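PDB 2XSG: CCMAN5 from Cellulosimicrobium cellulans, which probably hydrolyses alpha-mannosidic linkages as a family 92 glycoside hydrolase, and enables mannose-6-phosphate modification of yeast-produced recombinant human lysosomal enzymes. Local coordinates for residues D26-K38 / H314-T326. Sequence-based numbering, arbitrary orientation.
Sequences DMPAAQAPNGLAK and HLYRMFAMPMNAT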
loop_
_atom_site.group_PDB
_atom_site.type_symbol
_atom_site.label_atom_id
_atom_site.label_comp_id
_atom_site.label_asym_id
_atom_site.label_seq_id
_atom_site.Cartn_x
_atom_site.Cartn_y
_atom_site.Cartn_z
ATOM N N ASP A 26 1.029 -6.511 -7.065
ATOM C CA ASP A 26 1.914 -6.861 -5.961
ATOM C C ASP A 26 3.067 -7.748 -6.422
ATOM O O ASP A 26 3.073 -8.260 -7.554
ATOM C CB ASP A 26 1.122 -7.543 -4.845
ATOM C CG ASP A 26 0.372 -6.552 -3.985
ATOM O OD1 ASP A 26 0.917 -5.437 -3.700
ATOM O OD2 ASP A 26 -0.762 -6.879 -3.599
ATOM N N MET A 27 4.040 -7.926 -5.542
ATOM C CA MET A 27 5.278 -8.605 -5.900
ATOM C C MET A 27 5.532 -9.844 -5.032
ATOM O O MET A 27 5.171 -9.859 -3.862
ATOM C CB MET A 27 6.457 -7.630 -5.770
ATOM C CG MET A 27 6.755 -7.188 -4.333
ATOM S SD MET A 27 7.911 -5.804 -4.288
ATOM C CE MET A 27 6.783 -4.450 -4.693
ATOM N N PRO A 28 6.172 -10.879 -5.602
ATOM C CA PRO A 28 6.615 -11.994 -4.772
ATOM C C PRO A 28 7.988 -11.735 -4.118
ATOM O O PRO A 28 8.541 -12.624 -3.476
ATOM C CB PRO A 28 6.723 -13.133 -5.778
ATOM C CG PRO A 28 7.197 -12.437 -7.030
ATOM C CD PRO A 28 6.509 -11.082 -7.027
ATOM N N ALA A 29 8.514 -10.520 -4.275
ATOM C CA ALA A 29 9.869 -10.146 -3.810
ATOM C C ALA A 29 10.206 -10.549 -2.379
ATOM O O ALA A 29 9.365 -10.442 -1.467
ATOM C CB ALA A 29 10.081 -8.642 -3.972
ATOM N N ALA A 30 11.443 -10.985 -2.178
ATOM C CA ALA A 30 11.936 -11.233 -0.825
ATOM C C ALA A 30 12.075 -9.888 -0.107
ATOM O O ALA A 30 12.736 -8.971 -0.610
ATOM C CB ALA A 30 13.275 -11.975 -0.854
ATOM N N GLN A 31 11.412 -9.754 1.035
ATOM C CA GLN A 31 11.478 -8.506 1.787
ATOM C C GLN A 31 11.212 -8.686 3.275
ATOM O O GLN A 31 10.470 -9.590 3.672
ATOM C CB GLN A 31 10.547 -7.439 1.178
ATOM C CG GLN A 31 9.096 -7.865 0.943
ATOM C CD GLN A 31 8.391 -6.923 -0.007
ATOM O OE1 GLN A 31 9.044 -6.152 -0.695
ATOM N NE2 GLN A 31 7.068 -6.998 -0.080
ATOM N N ALA A 32 11.834 -7.835 4.091
ATOM C CA ALA A 32 11.571 -7.834 5.530
ATOM C C ALA A 32 10.351 -6.956 5.796
ATOM O O ALA A 32 9.938 -6.200 4.908
ATOM C CB ALA A 32 12.786 -7.307 6.295
ATOM N N PRO A 33 9.787 -7.016 7.022
ATOM C CA PRO A 33 8.664 -6.116 7.322
ATOM C C PRO A 33 9.044 -4.634 7.098
ATOM O O PRO A 33 10.066 -4.181 7.610
ATOM C CB PRO A 33 8.372 -6.398 8.801
ATOM C CG PRO A 33 8.798 -7.808 8.989
ATOM C CD PRO A 33 10.052 -7.942 8.136
ATOM N N ASN A 34 8.244 -3.919 6.303
ATOM C CA ASN A 34 8.534 -2.519 5.948
ATOM C C ASN A 34 9.957 -2.300 5.430
ATOM O O ASN A 34 10.563 -1.264 5.662
ATOM C CB ASN A 34 8.248 -1.594 7.150
ATOM C CG ASN A 34 6.780 -1.520 7.482
ATOM O OD1 ASN A 34 6.038 -0.710 6.907
ATOM N ND2 ASN A 34 6.339 -2.362 8.400
ATOM N N GLY A 35 10.487 -3.290 4.727
ATOM C CA GLY A 35 11.838 -3.224 4.220
ATOM C C GLY A 35 12.003 -2.284 3.053
ATOM O O GLY A 35 11.071 -2.064 2.258
ATOM N N LEU A 36 13.217 -1.743 2.960
ATOM C CA LEU A 36 13.665 -0.933 1.846
ATOM C C LEU A 36 14.125 -1.816 0.687
ATOM O O LEU A 36 13.769 -1.569 -0.471
ATOM C CB LEU A 36 14.799 -0.024 2.313
ATOM C CG LEU A 36 15.568 0.806 1.293
ATOM C CD1 LEU A 36 14.684 1.883 0.718
ATOM C CD2 LEU A 36 16.796 1.430 1.983
ATOM N N ALA A 37 14.915 -2.838 1.007
ATOM C CA ALA A 37 15.352 -3.847 0.043
ATOM C C ALA A 37 14.215 -4.772 -0.313
ATOM O O ALA A 37 13.581 -5.372 0.564
ATOM C CB ALA A 37 16.515 -4.633 0.589
ATOM N N LYS A 38 13.948 -4.871 -1.613
ATOM C CA LYS A 38 12.837 -5.662 -2.133
ATOM C C LYS A 38 13.401 -6.419 -3.308
ATOM O O LYS A 38 13.545 -5.851 -4.396
ATOM C CB LYS A 38 11.680 -4.754 -2.589
ATOM C CG LYS A 38 10.958 -4.023 -1.432
ATOM C CD LYS A 38 9.830 -3.130 -1.944
ATOM C CE LYS A 38 8.554 -3.348 -1.155
ATOM N NZ LYS A 38 8.551 -2.748 0.177
ATOM N N HIS A 314 -2.627 -10.943 3.576
ATOM C CA HIS A 314 -2.914 -9.510 3.562
ATOM C C HIS A 314 -2.346 -8.782 4.784
ATOM O O HIS A 314 -1.977 -7.593 4.693
ATOM C CB HIS A 314 -4.406 -9.224 3.347
ATOM C CG HIS A 314 -4.893 -9.648 1.996
ATOM N ND1 HIS A 314 -4.318 -9.198 0.828
ATOM C CD2 HIS A 314 -5.877 -10.499 1.625
ATOM C CE1 HIS A 314 -4.929 -9.745 -0.204
ATOM N NE2 HIS A 314 -5.889 -10.528 0.252
ATOM N N LEU A 315 -2.241 -9.474 5.918
ATOM C CA LEU A 315 -1.495 -8.891 7.032
ATOM C C LEU A 315 -0.030 -8.653 6.602
ATOM O O LEU A 315 0.554 -7.577 6.870
ATOM C CB LEU A 315 -1.572 -9.764 8.289
ATOM C CG LEU A 315 -1.097 -9.183 9.626
ATOM C CD1 LEU A 315 -1.938 -7.969 10.071
ATOM C CD2 LEU A 315 -1.083 -10.240 10.727
ATOM N N TYR A 316 0.555 -9.640 5.920
ATOM C CA TYR A 316 1.910 -9.491 5.371
ATOM C C TYR A 316 2.010 -8.229 4.484
ATOM O O TYR A 316 2.914 -7.433 4.632
ATOM C CB TYR A 316 2.319 -10.771 4.634
ATOM C CG TYR A 316 3.504 -10.652 3.698
ATOM C CD1 TYR A 316 4.818 -10.776 4.168
ATOM C CD2 TYR A 316 3.314 -10.438 2.337
ATOM C CE1 TYR A 316 5.917 -10.666 3.292
ATOM C CE2 TYR A 316 4.395 -10.325 1.465
ATOM C CZ TYR A 316 5.692 -10.444 1.944
ATOM O OH TYR A 316 6.760 -10.339 1.070
ATOM N N ARG A 317 1.040 -8.050 3.596
ATOM C CA ARG A 317 1.007 -6.909 2.679
ATOM C C ARG A 317 0.820 -5.567 3.403
ATOM O O ARG A 317 1.258 -4.528 2.904
ATOM C CB ARG A 317 -0.119 -7.088 1.663
ATOM C CG ARG A 317 0.013 -8.273 0.714
ATOM C CD ARG A 317 1.247 -8.141 -0.147
ATOM N NE ARG A 317 1.259 -9.120 -1.224
ATOM C CZ ARG A 317 2.341 -9.484 -1.912
ATOM N NH1 ARG A 317 3.529 -8.956 -1.640
ATOM N NH2 ARG A 317 2.229 -10.390 -2.871
ATOM N N MET A 318 0.161 -5.590 4.561
ATOM C CA MET A 318 -0.043 -4.381 5.369
ATOM C C MET A 318 1.253 -3.774 5.935
ATOM O O MET A 318 1.316 -2.565 6.167
ATOM C CB MET A 318 -1.055 -4.635 6.495
ATOM C CG MET A 318 -1.234 -3.442 7.448
ATOM S SD MET A 318 -2.362 -3.837 8.816
ATOM C CE MET A 318 -3.314 -5.049 8.005
ATOM N N PHE A 319 2.273 -4.609 6.127
ATOM C CA PHE A 319 3.579 -4.166 6.630
ATOM C C PHE A 319 4.624 -4.040 5.497
ATOM O O PHE A 319 5.644 -4.730 5.508
ATOM C CB PHE A 319 4.083 -5.134 7.731
ATOM C CG PHE A 319 3.296 -5.059 9.022
ATOM C CD1 PHE A 319 3.728 -4.245 10.071
ATOM C CD2 PHE A 319 2.137 -5.800 9.193
ATOM C CE1 PHE A 319 3.003 -4.168 11.286
ATOM C CE2 PHE A 319 1.393 -5.733 10.388
ATOM C CZ PHE A 319 1.823 -4.920 11.433
ATOM N N ALA A 320 4.352 -3.175 4.523
ATOM C CA ALA A 320 5.286 -2.912 3.421
ATOM C C ALA A 320 5.651 -1.431 3.295
ATOM O O ALA A 320 6.827 -1.092 3.222
ATOM C CB ALA A 320 4.728 -3.411 2.121
ATOM N N MET A 321 4.649 -0.553 3.236
ATOM C CA MET A 321 4.890 0.870 2.987
ATOM C C MET A 321 4.140 1.712 4.017
ATOM O O MET A 321 3.060 1.314 4.432
ATOM C CB MET A 321 4.434 1.261 1.577
ATOM C CG MET A 321 5.352 0.773 0.439
ATOM S SD MET A 321 4.614 0.957 -1.215
ATOM C CE MET A 321 4.478 2.733 -1.408
ATOM N N PRO A 322 4.711 2.865 4.437
ATOM C CA PRO A 322 6.028 3.386 4.051
ATOM C C PRO A 322 7.193 2.495 4.506
ATOM O O PRO A 322 7.059 1.738 5.477
ATOM C CB PRO A 322 6.080 4.768 4.726
ATOM C CG PRO A 322 5.139 4.648 5.895
ATOM C CD PRO A 322 4.027 3.773 5.377
ATOM N N MET A 323 8.318 2.584 3.794
ATOM C CA MET A 323 9.469 1.722 4.046
ATOM C C MET A 323 10.398 2.368 5.050
ATOM O O MET A 323 10.461 3.596 5.142
ATOM C CB MET A 323 10.286 1.476 2.773
ATOM C CG MET A 323 9.516 1.212 1.505
ATOM S SD MET A 323 10.710 1.298 0.143
ATOM C CE MET A 323 9.718 2.155 -1.053
ATOM N N ASN A 324 11.126 1.536 5.786
ATOM C CA ASN A 324 12.184 2.022 6.675
ATOM C C ASN A 324 13.209 2.770 5.814
ATOM O O ASN A 324 13.880 2.163 4.972
ATOM C CB ASN A 324 12.810 0.837 7.429
ATOM C CG ASN A 324 13.780 1.256 8.531
ATOM O OD1 ASN A 324 14.452 2.297 8.452
ATOM N ND2 ASN A 324 13.893 0.407 9.553
ATOM N N ALA A 325 13.272 4.089 5.983
ATOM C CA ALA A 325 14.236 4.959 5.286
ATOM C C ALA A 325 15.344 5.490 6.216
ATOM O O ALA A 325 15.949 6.526 5.947
ATOM C CB ALA A 325 13.509 6.113 4.626
ATOM N N THR A 326 15.621 4.739 7.280
ATOM C CA THR A 326 16.625 5.079 8.306
ATOM C C THR A 326 17.845 4.162 8.235
ATOM O O THR A 326 17.712 2.953 8.036
ATOM C CB THR A 326 16.000 4.966 9.737
ATOM O OG1 THR A 326 14.797 5.745 9.782
ATOM C CG2 THR A 326 16.955 5.424 10.856
HETATM O O HOH W 1 6.701 -10.327 -1.453
HETATM O O HOH W 2 9.088 -11.846 1.264
HETATM O O HOH W 3 5.045 -6.837 2.564
HETATM O O HOH W 4 7.589 -5.787 3.183
#
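Arg317, near the end of helix 306-318, closes two nitrogens on the backbone oxygen of Met27. NH1 to O is 2.9 Å and lies in the carbonyl plane, whereas NH2, 3.1 Å from the same O, comes from above it; the oxygen itself sits at the in-plane edge of the guanidinium. With the arginine bent at chi2 (-62°), Asp26 CB lies over one face of the guanidinium, offset toward its rim and 3.6 Å from NH2, and the carboxylate is stacked at 24°. The resulting salt bridge, Asp26 OD2 to Arg317 NE at 3.8 Å, is long and one of charges only, because OD2 lies well out of the guanidinium plane and no N-H points at it. Asp26 OD2 is hydrogen-bonded to Asn661, and Arg317 NH2 also serves Val17 O.

Waters continue the network beside this grip. One molecule donates to both Met27 O and Ala29 O and accepts from Tyr316 OH; a second donates to that hydroxyl and accepts from Gln31 N. The phenol is thereby held between two waters, with Gln31 CG 3.4 Å from OH.

Further along, the type II turn from Ala32 to Gly35 offers Asn34 to the chain leaving the helix. Asn34 N donates to Phe319 O (2.8 Å), which also receives a water shared with Ala32 O, and Asn34 O accepts a nearly straight bond from Asn324 N (2.9 Å, 178°). Between them Ala320 O is buried without a conventional donor, met by the CA-H of Asn34 at 3.5 Å. Lys38 NZ makes a weak bond to Gly35 O, its charge being paired with Asp68.

Asn324 OD1 accepts from Thr326 N, forming an Asx turn just beyond the cis peptide before Pro322. The Met321 side chain lies about 8 Å from a bound bis-tris propane molecule. The whole is a buried interface of largely irregular chain, held by direct backbone and arginine bonds and supplemented by waters, joining the N-terminal and catalytic family 92 regions.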